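PDB 3LUL: 4-amino-4-deoxychorismate lyase from Legionella pneumophila, which belongs to the class IV aminotransferase family and carries pyridoxal phosphate bound covalently to a lysine. Local coordinates for residues E27-V35 / H46-L57. Residues are numbered along the deposited sequence; the frame is centred on the assembly and turned at random. Where two conformers were deposited one is given.
Sequences EGLFETIRV and HWERLGNSARQL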
# COMPACT_ATOMS: atom_id res chain seq x y z
N GLU B 27 0.95 5.04 6.29
CA GLU B 27 2.12 5.85 6.61
C GLU B 27 2.93 5.11 7.67
O GLU B 27 2.82 5.37 8.88
CB GLU B 27 1.78 7.30 7.03
CG GLU B 27 2.99 8.21 6.94
CD GLU B 27 2.63 9.63 7.26
OE1 GLU B 27 2.38 9.89 8.43
OE2 GLU B 27 2.52 10.45 6.34
N GLY B 28 3.70 4.12 7.20
CA GLY B 28 4.55 3.31 8.09
C GLY B 28 5.66 2.62 7.33
O GLY B 28 5.51 2.30 6.12
N LEU B 29 6.77 2.40 8.01
CA LEU B 29 7.95 1.79 7.42
C LEU B 29 8.38 0.64 8.30
O LEU B 29 8.09 0.63 9.51
CB LEU B 29 9.09 2.82 7.32
CG LEU B 29 8.83 4.02 6.42
CD1 LEU B 29 9.84 5.14 6.73
CD2 LEU B 29 8.84 3.56 4.91
N PHE B 30 9.09 -0.33 7.72
CA PHE B 30 9.61 -1.40 8.56
C PHE B 30 11.01 -1.85 8.15
O PHE B 30 11.48 -1.58 7.04
CB PHE B 30 8.66 -2.61 8.58
CG PHE B 30 8.69 -3.43 7.35
CD1 PHE B 30 7.90 -3.10 6.25
CD2 PHE B 30 9.46 -4.59 7.27
CE1 PHE B 30 7.93 -3.86 5.09
CE2 PHE B 30 9.49 -5.37 6.12
CZ PHE B 30 8.73 -5.01 5.02
N GLU B 31 11.65 -2.56 9.08
CA GLU B 31 12.91 -3.23 8.83
C GLU B 31 12.80 -4.62 9.46
O GLU B 31 12.29 -4.74 10.58
CB GLU B 31 14.08 -2.50 9.48
CG GLU B 31 14.47 -1.24 8.77
CD GLU B 31 15.09 -1.49 7.41
OE1 GLU B 31 15.60 -2.59 7.14
OE2 GLU B 31 15.08 -0.55 6.59
N THR B 32 13.28 -5.62 8.74
CA THR B 32 13.30 -6.98 9.26
C THR B 32 14.77 -7.40 9.37
O THR B 32 15.51 -7.42 8.40
CB THR B 32 12.39 -7.92 8.41
OG1 THR B 32 12.49 -9.26 8.89
CG2 THR B 32 12.74 -7.88 6.93
N ILE B 33 15.18 -7.69 10.59
CA ILE B 33 16.58 -7.82 10.97
C ILE B 33 16.84 -9.26 11.42
O ILE B 33 16.16 -9.78 12.28
CB ILE B 33 16.93 -6.87 12.10
CG1 ILE B 33 16.65 -5.41 11.74
CG2 ILE B 33 18.41 -6.98 12.52
CD1 ILE B 33 16.35 -4.53 12.96
N ARG B 34 17.83 -9.89 10.81
CA ARG B 34 18.24 -11.20 11.24
C ARG B 34 19.00 -11.11 12.55
O ARG B 34 19.83 -10.21 12.75
CB ARG B 34 19.11 -11.83 10.17
CG ARG B 34 19.50 -13.28 10.50
CD ARG B 34 19.98 -13.97 9.24
NE ARG B 34 20.51 -15.31 9.49
CZ ARG B 34 20.89 -16.19 8.55
NH1 ARG B 34 20.78 -15.92 7.24
NH2 ARG B 34 21.36 -17.37 8.93
N VAL B 35 18.73 -12.04 13.46
CA VAL B 35 19.47 -12.13 14.71
C VAL B 35 20.23 -13.46 14.68
O VAL B 35 19.61 -14.52 14.46
CB VAL B 35 18.57 -12.03 15.93
CG1 VAL B 35 19.38 -12.29 17.20
CG2 VAL B 35 17.93 -10.67 15.99
N HIS B 46 20.36 -1.34 8.58
CA HIS B 46 18.91 -1.26 8.79
C HIS B 46 18.48 0.10 9.34
O HIS B 46 17.51 0.68 8.88
CB HIS B 46 18.46 -2.38 9.73
CG HIS B 46 18.49 -3.73 9.09
ND1 HIS B 46 17.58 -4.10 8.12
CD2 HIS B 46 19.30 -4.80 9.29
CE1 HIS B 46 17.85 -5.34 7.72
NE2 HIS B 46 18.88 -5.79 8.43
N TRP B 47 19.21 0.59 10.34
CA TRP B 47 18.94 1.95 10.88
C TRP B 47 19.08 3.03 9.82
O TRP B 47 18.29 3.97 9.74
CB TRP B 47 19.91 2.19 12.05
CG TRP B 47 19.87 3.52 12.70
CD1 TRP B 47 18.99 3.93 13.69
CD2 TRP B 47 20.71 4.63 12.42
NE1 TRP B 47 19.28 5.22 14.06
CE2 TRP B 47 20.32 5.68 13.29
CE3 TRP B 47 21.77 4.84 11.53
CZ2 TRP B 47 20.94 6.92 13.27
CZ3 TRP B 47 22.39 6.07 11.51
CH2 TRP B 47 21.98 7.10 12.38
N GLU B 48 20.12 2.91 9.02
CA GLU B 48 20.41 3.91 7.97
C GLU B 48 19.27 3.97 6.97
O GLU B 48 18.81 5.04 6.60
CB GLU B 48 21.70 3.53 7.26
CG GLU B 48 22.09 4.37 6.07
CD GLU B 48 23.35 3.87 5.37
OE1 GLU B 48 23.55 2.63 5.21
OE2 GLU B 48 24.16 4.73 4.98
N ARG B 49 18.87 2.81 6.48
CA ARG B 49 17.83 2.74 5.47
C ARG B 49 16.50 3.25 6.03
O ARG B 49 15.81 4.03 5.41
CB ARG B 49 17.65 1.30 4.96
CG ARG B 49 16.57 1.22 3.88
CD ARG B 49 16.59 -0.10 3.15
NE ARG B 49 16.24 -1.22 4.03
CZ ARG B 49 16.33 -2.50 3.67
NH1 ARG B 49 16.66 -2.83 2.41
NH2 ARG B 49 16.02 -3.44 4.53
N LEU B 50 16.17 2.81 7.24
CA LEU B 50 14.90 3.25 7.88
C LEU B 50 14.90 4.76 8.03
O LEU B 50 13.89 5.39 7.70
CB LEU B 50 14.66 2.55 9.22
CG LEU B 50 13.41 2.90 10.03
CD1 LEU B 50 12.17 2.78 9.17
CD2 LEU B 50 13.36 2.02 11.30
N GLY B 51 16.03 5.33 8.45
CA GLY B 51 16.12 6.78 8.64
C GLY B 51 16.04 7.54 7.33
O GLY B 51 15.40 8.59 7.25
N ASN B 52 16.69 7.02 6.29
CA ASN B 52 16.64 7.63 4.94
C ASN B 52 15.21 7.68 4.38
O ASN B 52 14.77 8.71 3.86
CB ASN B 52 17.52 6.89 3.94
CG ASN B 52 19.00 7.14 4.15
OD1 ASN B 52 19.38 8.08 4.82
ND2 ASN B 52 19.83 6.26 3.58
N SER B 53 14.50 6.57 4.52
CA SER B 53 13.10 6.48 4.15
C SER B 53 12.21 7.38 4.97
O SER B 53 11.34 8.01 4.39
CB SER B 53 12.58 5.04 4.23
OG SER B 53 13.29 4.26 3.28
N ALA B 54 12.42 7.45 6.30
CA ALA B 54 11.65 8.34 7.17
C ALA B 54 11.80 9.77 6.73
O ALA B 54 10.80 10.49 6.57
CB ALA B 54 12.07 8.21 8.63
N ARG B 55 13.06 10.17 6.50
CA ARG B 55 13.38 11.52 6.05
C ARG B 55 12.63 11.88 4.77
O ARG B 55 12.03 12.96 4.65
CB ARG B 55 14.90 11.64 5.85
CG ARG B 55 15.44 13.04 5.63
CD ARG B 55 16.95 13.16 6.03
NE ARG B 55 17.70 11.88 5.98
CZ ARG B 55 18.01 11.09 7.02
NH1 ARG B 55 17.64 11.39 8.27
NH2 ARG B 55 18.69 9.96 6.81
N GLN B 56 12.61 10.94 3.84
CA GLN B 56 11.96 11.14 2.56
C GLN B 56 10.46 11.35 2.67
O GLN B 56 9.89 12.11 1.89
CB GLN B 56 12.23 9.95 1.68
CG GLN B 56 11.74 10.13 0.26
CD GLN B 56 11.87 8.86 -0.53
OE1 GLN B 56 12.93 8.23 -0.50
NE2 GLN B 56 10.80 8.46 -1.22
N LEU B 57 9.84 10.68 3.62
CA LEU B 57 8.41 10.78 3.91
C LEU B 57 8.04 11.87 4.95
O LEU B 57 6.87 12.02 5.29
CB LEU B 57 7.88 9.43 4.40
CG LEU B 57 7.89 8.25 3.40
CD1 LEU B 57 7.28 6.97 4.01
CD2 LEU B 57 7.16 8.65 2.11
O HOH W 1 4.33 10.99 4.33
O HOH W 2 19.78 -8.38 9.29
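The buried carboxylate of E31 takes three hydrogen bonds from H46 and R49, one turn apart on helix 43-57. R49 meets it side-on in a salt bridge: NH2 reaches E31 OE1 at 2.8 Å, while NE gives a nearly straight bond (2.9 Å) to the syn lone pair of E31 OE2, the two flat groups lying 21° from coplanar. H46 ND1 donates to the same OE1 at 2.7 Å, in the plane of its ring but from above the carboxylate plane. A bend at chi2 (-69°) brings the E31 carboxylate to the edges of the H46 ring and the R49 guanidinium; with both oxygens held, its rotation is probably restricted. I33 CG1 lies over one face of the imidazole as a CH-pi contact, 3.7 Å from the ring centroid, and a water joins H46 NE2 to R34 N.

Farther along, L29 fills the apolar end: its CB packs on L50 CD1 (3.6 Å), CD1 rests against S53 and A54, and CD2 meets L57 CD1 tip to tip. Another water links E27 OE2 to L57 O.

R49 NH1 also bonds to the phosphate of the modified lysine at position 141, so E31 is placed as a second-shell residue that probably orients R49. Segment 46-57 runs nearly antiparallel to strand 28-35, packed along one face of the sheet, where L90 of strand 84-91 touches L50 and A54; W68 of helix 65-78 touches I33 and L50, while I201 of helix 201-212 packs on E31, H46 and R49.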